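Local coordinates for anopheles Plasmodium-responsive Leucine-rich repeat protein 1B (Anopheles gambiae, PDB 4XGO), which probably takes part in mosquito immune defence against Plasmodium together with LRIM1, this chain being its leucine-rich repeat domain, at residues A[53-58]-A[75-80]; A[58-63]-A[82-87]; A[324-329]-A[337-342]; A[282-287]-A[301-306]. All coordinates share one frame; numbering follows the deposited sequence. Where two conformers were deposited one is given.

Contact 1. Residues A[53-58]-A[75-80]. With ACT (acetate ion), chain F.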
# COMPACT_ATOMS: atom_id res chain seq x y z
N TYR A 53 -9.88 11.29 15.48
CA TYR A 53 -9.15 10.74 14.35
C TYR A 53 -7.87 10.08 14.83
O TYR A 53 -7.01 10.75 15.42
CB TYR A 53 -8.81 11.84 13.34
CG TYR A 53 -9.94 12.73 12.90
CD1 TYR A 53 -11.24 12.27 12.80
CD2 TYR A 53 -9.68 14.06 12.51
CE1 TYR A 53 -12.26 13.07 12.35
CE2 TYR A 53 -10.69 14.88 12.04
CZ TYR A 53 -11.98 14.40 11.97
OH TYR A 53 -12.99 15.20 11.49
N MET A 54 -7.77 8.76 14.63
CA MET A 54 -6.56 7.99 14.99
C MET A 54 -6.08 7.10 13.84
O MET A 54 -5.54 6.00 14.03
CB MET A 54 -6.80 7.18 16.28
CG MET A 54 -7.16 8.05 17.46
SD MET A 54 -7.31 7.11 19.00
CE MET A 54 -8.99 6.57 18.89
N ARG A 55 -6.24 7.62 12.63
CA ARG A 55 -5.85 6.92 11.40
C ARG A 55 -4.31 6.91 11.26
O ARG A 55 -3.63 7.78 11.79
CB ARG A 55 -6.39 7.67 10.17
CG ARG A 55 -7.88 8.03 10.15
CD ARG A 55 -8.19 8.92 8.92
NE ARG A 55 -8.35 8.07 7.74
CZ ARG A 55 -8.06 8.39 6.48
NH1 ARG A 55 -7.56 9.56 6.14
NH2 ARG A 55 -8.27 7.48 5.54
N PHE A 56 -3.80 5.89 10.56
CA PHE A 56 -2.38 5.79 10.21
C PHE A 56 -1.48 5.75 11.44
O PHE A 56 -0.47 6.46 11.52
CB PHE A 56 -1.95 6.94 9.28
CG PHE A 56 -2.79 7.05 8.04
CD1 PHE A 56 -2.57 6.22 6.97
CD2 PHE A 56 -3.75 8.04 7.93
CE1 PHE A 56 -3.31 6.36 5.81
CE2 PHE A 56 -4.50 8.18 6.78
CZ PHE A 56 -4.29 7.33 5.72
N ASN A 57 -1.86 4.93 12.41
CA ASN A 57 -1.02 4.68 13.56
C ASN A 57 -0.63 3.21 13.54
O ASN A 57 -0.69 2.55 12.49
CB ASN A 57 -1.77 5.10 14.84
CG ASN A 57 -1.78 6.60 15.04
OD1 ASN A 57 -0.72 7.23 15.24
ND2 ASN A 57 -2.96 7.19 15.00
N VAL A 58 -0.22 2.66 14.68
CA VAL A 58 0.14 1.25 14.74
C VAL A 58 -0.58 0.58 15.91
O VAL A 58 -0.00 -0.24 16.62
CB VAL A 58 1.68 1.04 14.79
CG1 VAL A 58 2.28 1.32 13.42
CG2 VAL A 58 2.31 1.92 15.84
N VAL A 75 -17.92 10.79 15.49
CA VAL A 75 -17.09 10.31 14.37
C VAL A 75 -15.83 9.68 14.92
O VAL A 75 -15.15 10.31 15.74
CB VAL A 75 -16.69 11.47 13.43
CG1 VAL A 75 -15.81 10.96 12.29
CG2 VAL A 75 -17.92 12.15 12.86
N LEU A 76 -15.56 8.44 14.55
CA LEU A 76 -14.35 7.75 14.95
C LEU A 76 -13.69 7.16 13.71
O LEU A 76 -14.31 6.38 13.02
CB LEU A 76 -14.67 6.63 15.95
CG LEU A 76 -13.49 5.77 16.40
CD1 LEU A 76 -12.52 6.58 17.23
CD2 LEU A 76 -13.98 4.57 17.20
N MET A 77 -12.44 7.54 13.48
CA MET A 77 -11.69 7.04 12.32
C MET A 77 -10.42 6.37 12.79
O MET A 77 -9.54 7.00 13.42
CB MET A 77 -11.41 8.18 11.35
CG MET A 77 -12.68 8.91 10.96
SD MET A 77 -12.45 9.97 9.54
CE MET A 77 -12.74 8.80 8.22
N LEU A 78 -10.36 5.07 12.52
CA LEU A 78 -9.25 4.23 12.94
C LEU A 78 -8.69 3.45 11.77
O LEU A 78 -8.07 2.40 11.96
CB LEU A 78 -9.71 3.26 14.04
CG LEU A 78 -9.57 3.89 15.42
CD1 LEU A 78 -10.47 3.17 16.40
CD2 LEU A 78 -8.11 3.79 15.84
N ASP A 79 -8.82 4.02 10.57
CA ASP A 79 -8.29 3.38 9.36
C ASP A 79 -6.79 3.25 9.46
O ASP A 79 -6.13 4.10 10.06
CB ASP A 79 -8.64 4.15 8.10
CG ASP A 79 -10.04 4.69 8.13
OD1 ASP A 79 -11.00 3.99 7.73
OD2 ASP A 79 -10.17 5.84 8.59
N ARG A 80 -6.25 2.19 8.88
CA ARG A 80 -4.80 1.99 8.78
C ARG A 80 -4.16 1.84 10.14
O ARG A 80 -3.33 2.66 10.55
CB ARG A 80 -4.13 3.14 8.00
CG ARG A 80 -4.56 3.20 6.56
CD ARG A 80 -3.76 2.22 5.74
NE ARG A 80 -4.16 2.31 4.35
CZ ARG A 80 -3.67 1.56 3.37
NH1 ARG A 80 -2.74 0.64 3.63
NH2 ARG A 80 -4.13 1.73 2.14
C ACT F . -6.84 4.62 3.67
O ACT F . -7.20 5.80 3.48
OXT ACT F . -5.86 4.09 3.09
CH3 ACT F . -7.61 3.82 4.65
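Arg55 and Asp79 run side by side and form the salt bridge of this contact. Arg55 NE donates to Asp79 OD2 at 3.0 Å. The oxygen sits close to the guanidinium plane, but NE comes from above the carboxylate plane, and the two planes stand 82° apart. A bend at chi3 (81°) brings NE to the acid, while Arg55 CG rests 3.7 Å from Met77 CB. Phe56 CE2 lies over one face of the same guanidinium. The Phe56 ring also meets Arg80, with CE1 3.5 Å from Arg80 CG. An acetate, probably from the crystallisation liquor, sits between the two arginines. Its OXT accepts from Arg80 NE at 2.8 Å, and its O is 2.9 Å from Arg55 NH2, which probably eases the repulsion of like charges. Met77 SD makes an oblique Met-aromatic contact with the Tyr53 ring.

Two neighbouring leucine-rich repeats meet here. Their short strands pair in parallel, and Tyr53 bridges to Met77. Met54 N bonds to Met77 O at 2.8 Å, nearly along the C=O axis. Phe56 N continues to Asp79 O at 3.0 Å. On the core side, Met54 CB packs 3.7 Å from Leu78 CD2.

Asn57 belongs to the asparagine ladder of the repeats. Its ND2 holds Met54 O from above the carbonyl plane, and its OD1 takes the amides of Leu33 and Ile35. Further out, Ser101 and Ser103 bond to Asp79 OD1. Arg55 NH1 reaches Gly32 O of the second subunit, and Phe56 stacks on Phe56 of that subunit.

Contact 2. Residues A[58-63]-A[82-87]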
# COMPACT_ATOMS: atom_id res chain seq x y z
N VAL A 58 -0.22 2.66 14.68
CA VAL A 58 0.14 1.25 14.74
C VAL A 58 -0.58 0.58 15.91
O VAL A 58 -0.00 -0.24 16.62
CB VAL A 58 1.68 1.04 14.79
CG1 VAL A 58 2.28 1.32 13.42
CG2 VAL A 58 2.31 1.92 15.84
N ILE A 59 -1.85 0.91 16.06
CA ILE A 59 -2.64 0.47 17.20
C ILE A 59 -2.98 -1.01 17.01
O ILE A 59 -3.53 -1.41 15.98
CB ILE A 59 -3.92 1.31 17.37
CG1 ILE A 59 -3.58 2.78 17.67
CG2 ILE A 59 -4.80 0.73 18.47
CD1 ILE A 59 -4.71 3.75 17.36
N ARG A 60 -2.64 -1.82 18.02
CA ARG A 60 -2.85 -3.27 17.96
C ARG A 60 -4.11 -3.72 18.70
O ARG A 60 -4.77 -4.68 18.27
CB ARG A 60 -1.61 -3.98 18.50
CG ARG A 60 -1.66 -5.49 18.47
CD ARG A 60 -1.56 -6.07 17.07
NE ARG A 60 -1.83 -7.51 17.12
CZ ARG A 60 -3.04 -8.05 17.06
NH1 ARG A 60 -4.13 -7.30 16.94
NH2 ARG A 60 -3.16 -9.38 17.13
N TYR A 61 -4.42 -3.05 19.81
CA TYR A 61 -5.60 -3.35 20.63
C TYR A 61 -6.25 -2.08 21.11
O TYR A 61 -5.57 -1.07 21.33
CB TYR A 61 -5.21 -4.13 21.90
CG TYR A 61 -4.38 -5.34 21.64
CD1 TYR A 61 -4.94 -6.50 21.13
CD2 TYR A 61 -3.01 -5.33 21.91
CE1 TYR A 61 -4.17 -7.63 20.89
CE2 TYR A 61 -2.23 -6.44 21.67
CZ TYR A 61 -2.81 -7.58 21.17
OH TYR A 61 -2.02 -8.69 20.93
N LEU A 62 -7.57 -2.13 21.28
CA LEU A 62 -8.30 -1.09 21.98
C LEU A 62 -8.74 -1.63 23.35
O LEU A 62 -9.35 -2.69 23.40
CB LEU A 62 -9.56 -0.69 21.21
CG LEU A 62 -9.40 -0.04 19.84
CD1 LEU A 62 -10.78 0.13 19.24
CD2 LEU A 62 -8.69 1.30 19.92
N PRO A 63 -8.46 -0.89 24.43
CA PRO A 63 -9.05 -1.29 25.72
C PRO A 63 -10.58 -1.22 25.66
O PRO A 63 -11.12 -0.31 25.06
CB PRO A 63 -8.49 -0.27 26.70
CG PRO A 63 -7.36 0.41 26.00
CD PRO A 63 -7.67 0.35 24.54
N ASP A 82 -3.55 -1.77 13.19
CA ASP A 82 -3.25 -3.19 13.24
C ASP A 82 -4.25 -3.96 14.10
O ASP A 82 -3.91 -4.97 14.68
CB ASP A 82 -1.84 -3.38 13.78
CG ASP A 82 -0.79 -2.75 12.89
OD1 ASP A 82 -0.95 -2.80 11.66
OD2 ASP A 82 0.20 -2.22 13.40
N LEU A 83 -5.49 -3.51 14.14
CA LEU A 83 -6.49 -4.18 14.96
C LEU A 83 -6.90 -5.50 14.31
O LEU A 83 -7.08 -5.57 13.09
CB LEU A 83 -7.72 -3.31 15.15
CG LEU A 83 -7.46 -1.97 15.84
CD1 LEU A 83 -8.65 -1.08 15.60
CD2 LEU A 83 -7.21 -2.19 17.33
N SER A 84 -7.02 -6.55 15.13
CA SER A 84 -7.52 -7.85 14.65
C SER A 84 -8.91 -8.18 15.22
O SER A 84 -9.61 -9.03 14.67
CB SER A 84 -6.52 -8.97 14.93
OG SER A 84 -6.14 -8.99 16.29
N SER A 85 -9.32 -7.50 16.28
CA SER A 85 -10.66 -7.68 16.84
C SER A 85 -11.09 -6.45 17.61
O SER A 85 -10.26 -5.60 17.95
CB SER A 85 -10.70 -8.91 17.76
OG SER A 85 -9.94 -8.68 18.93
N LEU A 86 -12.39 -6.36 17.89
CA LEU A 86 -12.90 -5.32 18.78
C LEU A 86 -13.38 -6.00 20.05
O LEU A 86 -14.03 -7.04 19.98
CB LEU A 86 -14.06 -4.58 18.12
CG LEU A 86 -13.69 -3.85 16.83
CD1 LEU A 86 -14.91 -3.20 16.20
CD2 LEU A 86 -12.62 -2.83 17.13
N PRO A 87 -13.06 -5.42 21.21
CA PRO A 87 -13.46 -6.05 22.48
C PRO A 87 -14.93 -5.83 22.81
O PRO A 87 -15.51 -4.86 22.33
CB PRO A 87 -12.58 -5.35 23.49
CG PRO A 87 -12.43 -3.99 22.92
CD PRO A 87 -12.27 -4.20 21.44
O HOH W 1 -7.00 -6.29 18.05
O HOH W 2 -8.88 -4.53 20.18
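Arg60 CB points away from segment 82-87, yet its tip returns to it. CG is anti to the backbone N (chi1 -178°) and lies against one face of the Tyr61 ring. A turn at chi2 (71°) then swings the chain back. CD comes to 3.5 Å from Asp82 O. The guanidinium has Tyr61 CE1 over its centre. At the tip, NH1 donates to Ser84 OG at 2.7 Å with an N-H...O angle of 151°, and OG lies close to the guanidinium plane. A second bond from NH1, to Asp82 O at 3.3 Å, is weak.

One hydrogen bond joins the two backbones directly. Asp82 N donates to Ile59 O at 2.8 Å. Beyond that point water takes over. One water receives Ser84 N and donates to Arg60 O. Another receives Leu62 N and donates to Ser85 O.

The inner side is apolar. Leu83 CD2 packs against Ile59 CG2 and, at 4.0 Å, against Leu62 CG, whose side chain crosses it at about a right angle. Leu62 CD1 lies alongside Leu86 CD2 at 4.1 Å. Pro87 CG rests on Leu62 O. The nearest CA atoms spread from 4.7 Å between Arg60 and Asp82 to 7.0 Å between Leu62 and Leu86. Such fanning is characteristic of consecutive leucine-rich repeats where each chain leaves its strand for the convex side of a curved solenoid.

Contact 3. Residues A[324-329]-A[337-342]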
# COMPACT_ATOMS: atom_id res chain seq x y z
N ASP A 324 -15.74 -0.08 -31.17
CA ASP A 324 -14.66 -1.05 -31.17
C ASP A 324 -14.51 -1.78 -32.48
O ASP A 324 -15.34 -1.65 -33.39
CB ASP A 324 -14.76 -2.00 -29.97
CG ASP A 324 -15.85 -3.05 -30.10
OD1 ASP A 324 -16.77 -2.93 -30.95
OD2 ASP A 324 -15.79 -4.00 -29.29
N ALA A 325 -13.40 -2.50 -32.59
CA ALA A 325 -13.06 -3.22 -33.81
C ALA A 325 -12.21 -4.42 -33.49
O ALA A 325 -11.54 -4.46 -32.46
CB ALA A 325 -12.27 -2.31 -34.74
N ASP A 326 -12.22 -5.37 -34.41
CA ASP A 326 -11.30 -6.49 -34.38
C ASP A 326 -10.06 -6.07 -35.18
O ASP A 326 -10.15 -5.17 -36.01
CB ASP A 326 -11.92 -7.72 -35.02
CG ASP A 326 -13.05 -8.32 -34.19
OD1 ASP A 326 -12.80 -8.62 -33.00
OD2 ASP A 326 -14.17 -8.48 -34.74
N GLN A 327 -8.93 -6.70 -34.91
CA GLN A 327 -7.69 -6.40 -35.62
C GLN A 327 -7.45 -7.39 -36.74
O GLN A 327 -7.24 -7.01 -37.89
CB GLN A 327 -6.50 -6.38 -34.65
CG GLN A 327 -6.01 -4.99 -34.30
CD GLN A 327 -7.03 -4.14 -33.59
OE1 GLN A 327 -7.90 -4.63 -32.86
NE2 GLN A 327 -6.92 -2.83 -33.77
N HIS A 328 -7.48 -8.67 -36.38
CA HIS A 328 -7.24 -9.77 -37.31
C HIS A 328 -8.35 -10.79 -37.12
O HIS A 328 -8.90 -10.88 -36.04
CB HIS A 328 -5.90 -10.44 -37.00
CG HIS A 328 -4.76 -9.48 -36.92
ND1 HIS A 328 -4.34 -8.73 -38.00
CD2 HIS A 328 -3.94 -9.15 -35.90
CE1 HIS A 328 -3.31 -7.98 -37.65
NE2 HIS A 328 -3.05 -8.22 -36.37
N CYS A 329 -8.69 -11.52 -38.17
CA CYS A 329 -9.81 -12.45 -38.11
C CYS A 329 -9.30 -13.85 -38.26
O CYS A 329 -8.28 -14.08 -38.91
CB CYS A 329 -10.80 -12.19 -39.24
SG CYS A 329 -11.53 -10.54 -39.15
N HIS A 337 -16.80 -3.37 -41.70
CA HIS A 337 -16.73 -2.18 -40.84
C HIS A 337 -15.89 -2.40 -39.58
O HIS A 337 -16.27 -2.03 -38.47
CB HIS A 337 -18.13 -1.69 -40.47
CG HIS A 337 -18.91 -1.18 -41.65
ND1 HIS A 337 -19.87 -1.94 -42.28
CD2 HIS A 337 -18.86 -0.01 -42.31
CE1 HIS A 337 -20.38 -1.25 -43.29
NE2 HIS A 337 -19.78 -0.07 -43.33
N GLY A 338 -14.73 -3.02 -39.78
CA GLY A 338 -13.79 -3.23 -38.70
C GLY A 338 -14.06 -4.42 -37.78
O GLY A 338 -13.33 -4.61 -36.81
N LEU A 339 -15.10 -5.20 -38.07
CA LEU A 339 -15.49 -6.34 -37.22
C LEU A 339 -15.50 -7.64 -38.01
O LEU A 339 -16.00 -7.68 -39.14
CB LEU A 339 -16.87 -6.08 -36.61
CG LEU A 339 -16.90 -4.97 -35.57
CD1 LEU A 339 -18.30 -4.38 -35.47
CD2 LEU A 339 -16.42 -5.46 -34.21
N CYS A 340 -15.00 -8.73 -37.42
CA CYS A 340 -14.88 -10.00 -38.14
C CYS A 340 -16.23 -10.66 -38.33
O CYS A 340 -17.05 -10.70 -37.41
CB CYS A 340 -13.99 -10.98 -37.39
SG CYS A 340 -12.31 -10.39 -37.26
N CYS A 341 -16.47 -11.20 -39.52
CA CYS A 341 -17.66 -11.98 -39.74
C CYS A 341 -17.46 -12.99 -40.85
O CYS A 341 -16.59 -12.82 -41.72
CB CYS A 341 -18.86 -11.07 -40.04
SG CYS A 341 -18.76 -10.22 -41.65
N LYS A 342 -18.28 -14.03 -40.82
CA LYS A 342 -18.22 -15.11 -41.81
C LYS A 342 -19.47 -15.06 -42.66
O LYS A 342 -20.58 -14.91 -42.15
CB LYS A 342 -18.13 -16.44 -41.09
CG LYS A 342 -18.03 -17.67 -41.99
CD LYS A 342 -17.96 -18.91 -41.13
CE LYS A 342 -17.80 -20.17 -41.96
NZ LYS A 342 -18.15 -21.36 -41.13
O HOH W 3 -14.99 -0.68 -36.23
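This contact lies in the C-terminal cap of the leucine-rich repeat domain, beyond the last repeat strand. The cap holds two disulfides, Cys329-Cys340 and Cys341-Cys307, and resembles the cysteine-rich caps that close many extracellular leucine-rich repeat domains.

The tight part centres on Asp326, whose CB points at segment 337-342. Its backbone N donates to Gly338 O at 2.8 Å, nearly along the C=O axis. Ala325 CB sits 3.3 Å from Gly338 O, and Gly338 itself has a positive phi (81°) that suits glycine. The Asp326 carboxylate reaches past Leu339 to the next amide. Cys340 N donates to Asp326 OD2 at 2.8 Å, almost straight at 177°. OD1 of the same carboxylate takes the amide of His302 and a glycerol, probably from the crystallisation liquor. One buried side chain thus ties the two segments to the last repeat. Leu339 CD2 packs 3.8 Å from Asp326 OD2, and its side chain also meets Leu310 and Phe314 of helix 307-316.

The other end is looser. Asp324 O and His337 O do not meet directly. A water donates to both, at 3.0 Å to Asp324 O. The Asp324 carboxylate turns to Ser301 instead. The His328 side chain points away on the exposed side.

The disulfide is the covalent link between the segments. Cys329 SG and Cys340 SG are 2.1 Å apart with chi3 at -90°, and Cys340 SG lies 3.5 Å from Asp326 CB.

Contact 4. Residues A[282-287]-A[301-306]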
# COMPACT_ATOMS: atom_id res chain seq x y z
N ASN A 282 -17.44 -12.37 -26.50
CA ASN A 282 -18.42 -13.43 -26.30
C ASN A 282 -18.32 -14.37 -27.52
O ASN A 282 -17.28 -14.36 -28.21
CB ASN A 282 -19.81 -12.82 -26.11
CG ASN A 282 -20.05 -12.33 -24.71
OD1 ASN A 282 -20.17 -13.13 -23.80
ND2 ASN A 282 -20.20 -11.00 -24.53
N SER A 283 -19.35 -15.17 -27.79
CA SER A 283 -19.36 -16.07 -28.93
C SER A 283 -20.63 -15.83 -29.74
O SER A 283 -21.23 -16.75 -30.26
CB SER A 283 -19.27 -17.51 -28.44
OG SER A 283 -18.03 -17.75 -27.77
N ILE A 284 -21.04 -14.57 -29.85
CA ILE A 284 -22.33 -14.24 -30.44
C ILE A 284 -22.24 -14.35 -31.97
O ILE A 284 -21.27 -13.92 -32.58
CB ILE A 284 -22.79 -12.84 -30.03
CG1 ILE A 284 -23.01 -12.81 -28.52
CG2 ILE A 284 -24.10 -12.46 -30.72
CD1 ILE A 284 -23.01 -11.41 -27.94
N VAL A 285 -23.26 -14.96 -32.57
CA VAL A 285 -23.28 -15.18 -34.02
C VAL A 285 -24.28 -14.25 -34.72
O VAL A 285 -23.98 -13.63 -35.76
CB VAL A 285 -23.62 -16.66 -34.32
CG1 VAL A 285 -23.82 -16.91 -35.82
CG2 VAL A 285 -22.55 -17.57 -33.74
N THR A 286 -25.49 -14.19 -34.17
CA THR A 286 -26.50 -13.27 -34.64
C THR A 286 -27.04 -12.48 -33.45
O THR A 286 -27.09 -12.98 -32.34
CB THR A 286 -27.65 -13.98 -35.39
OG1 THR A 286 -28.41 -14.79 -34.49
CG2 THR A 286 -27.10 -14.85 -36.49
N PHE A 287 -27.46 -11.26 -33.71
CA PHE A 287 -28.03 -10.39 -32.71
C PHE A 287 -28.81 -9.30 -33.45
O PHE A 287 -28.42 -8.91 -34.54
CB PHE A 287 -26.91 -9.76 -31.87
CG PHE A 287 -27.41 -8.82 -30.82
CD1 PHE A 287 -28.13 -9.29 -29.74
CD2 PHE A 287 -27.17 -7.46 -30.93
CE1 PHE A 287 -28.60 -8.41 -28.77
CE2 PHE A 287 -27.64 -6.58 -29.98
CZ PHE A 287 -28.34 -7.05 -28.89
N SER A 301 -16.81 -6.40 -30.71
CA SER A 301 -15.63 -7.13 -31.17
C SER A 301 -15.46 -8.43 -30.41
O SER A 301 -16.10 -8.65 -29.36
CB SER A 301 -14.35 -6.28 -31.06
OG SER A 301 -14.06 -5.97 -29.71
N HIS A 302 -14.61 -9.31 -30.96
CA HIS A 302 -14.29 -10.59 -30.36
C HIS A 302 -15.55 -11.43 -30.12
O HIS A 302 -15.84 -11.82 -28.98
CB HIS A 302 -13.50 -10.40 -29.07
CG HIS A 302 -12.18 -9.73 -29.31
ND1 HIS A 302 -11.02 -10.45 -29.49
CD2 HIS A 302 -11.86 -8.43 -29.49
CE1 HIS A 302 -10.02 -9.61 -29.72
NE2 HIS A 302 -10.51 -8.38 -29.72
N ASN A 303 -16.28 -11.63 -31.21
CA ASN A 303 -17.44 -12.52 -31.23
C ASN A 303 -17.29 -13.51 -32.38
O ASN A 303 -16.16 -13.85 -32.73
CB ASN A 303 -18.74 -11.71 -31.26
CG ASN A 303 -19.17 -11.28 -29.86
OD1 ASN A 303 -19.60 -12.11 -29.06
ND2 ASN A 303 -19.03 -10.00 -29.55
N ASP A 304 -18.40 -14.04 -32.90
CA ASP A 304 -18.36 -15.00 -34.00
C ASP A 304 -19.43 -14.67 -35.03
O ASP A 304 -20.25 -15.52 -35.40
CB ASP A 304 -18.57 -16.42 -33.47
CG ASP A 304 -17.39 -16.90 -32.66
OD1 ASP A 304 -16.36 -17.27 -33.28
OD2 ASP A 304 -17.49 -16.92 -31.42
N TRP A 305 -19.41 -13.43 -35.51
CA TRP A 305 -20.53 -12.85 -36.26
C TRP A 305 -20.81 -13.50 -37.60
O TRP A 305 -19.90 -13.76 -38.39
CB TRP A 305 -20.30 -11.35 -36.56
CG TRP A 305 -20.27 -10.53 -35.35
CD1 TRP A 305 -19.18 -9.90 -34.81
CD2 TRP A 305 -21.36 -10.27 -34.48
NE1 TRP A 305 -19.55 -9.25 -33.66
CE2 TRP A 305 -20.88 -9.46 -33.43
CE3 TRP A 305 -22.71 -10.63 -34.49
CZ2 TRP A 305 -21.70 -9.03 -32.39
CZ3 TRP A 305 -23.52 -10.19 -33.45
CH2 TRP A 305 -23.02 -9.39 -32.44
N ASP A 306 -22.10 -13.69 -37.86
CA ASP A 306 -22.61 -13.93 -39.21
C ASP A 306 -22.67 -12.56 -39.92
O ASP A 306 -23.18 -11.58 -39.36
CB ASP A 306 -23.98 -14.57 -39.07
CG ASP A 306 -24.75 -14.62 -40.35
OD1 ASP A 306 -24.49 -15.56 -41.14
OD2 ASP A 306 -25.64 -13.77 -40.52
O HOH W 4 -15.74 -18.06 -29.67
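Trp305, Asp304 and Val285 have the most surface buried here. Trp305 CB points away from segment 282-287, but its six-membered ring comes back to that segment. CZ3 touches Ile284 CG2 at 3.6 Å, and Phe287 CB meets the ring edge in plane, 3.8 Å from CZ3. Ile284 O and Asn303 CB both lie over one face, offset toward the rim. The indole NE1 bonds to Leu300 O, which fixes the rotation of the ring.

Asp304 is held by backbone and carboxylate. Its N donates to Ile284 O at 2.9 Å, from above the carbonyl plane. Its OD2 lies 3.2 Å from Ser283 CA and takes a bond from a water that also meets Ser283 OG. OD1 forms a salt bridge with Lys330.

Val285 brings its carbonyl and both methyls. Asp306 N donates to Val285 O at 2.8 Å, straight at 178° and on a lone pair. CG2 lies 3.5 Å from Asp304 O. CG1 lies 4.0 Å from Asp306 CB. The Asp306 carboxylate caps Ser309 N at the start of helix 307-316.

Between these residues, Asn303 OD1 accepts Ile284 N at 3.0 Å, in plane and on a lone pair. Asn303 ND2 bonds to Leu279 O and Leu300 O. Asn282 OD1 accepts Leu261 N, and its ND2 similarly reaches Leu256 O and Leu279 O. This is the asparagine ladder of leucine-rich repeats at its C-terminal end, where the last repeat passes through Trp305 and an N-cap into the helix of the disulfide-bonded cap.

In the fold
The contacts form two pairs at opposite ends of the curved repeat domain. Contacts 1 and 2 come first along the chain, share Val58 and have centres 11 Å apart. Contact 1 takes in neighbouring parallel strands 51-53 and 75-77, and contact 2 continues the same two repeats into their loops. Their interiors join where Leu78 CD2 packs on Ile59 CD1 at 3.7 Å. Contact 4 closes before contact 3 opens, and their centres are 10 Å apart. Strands 305-306 and 339-342 are sheet neighbours, so the last repeat and the cap merge. About 51 Å separates the centres of contacts 1 and 4. One end meets the second subunit, whereas the other is closed by the cap.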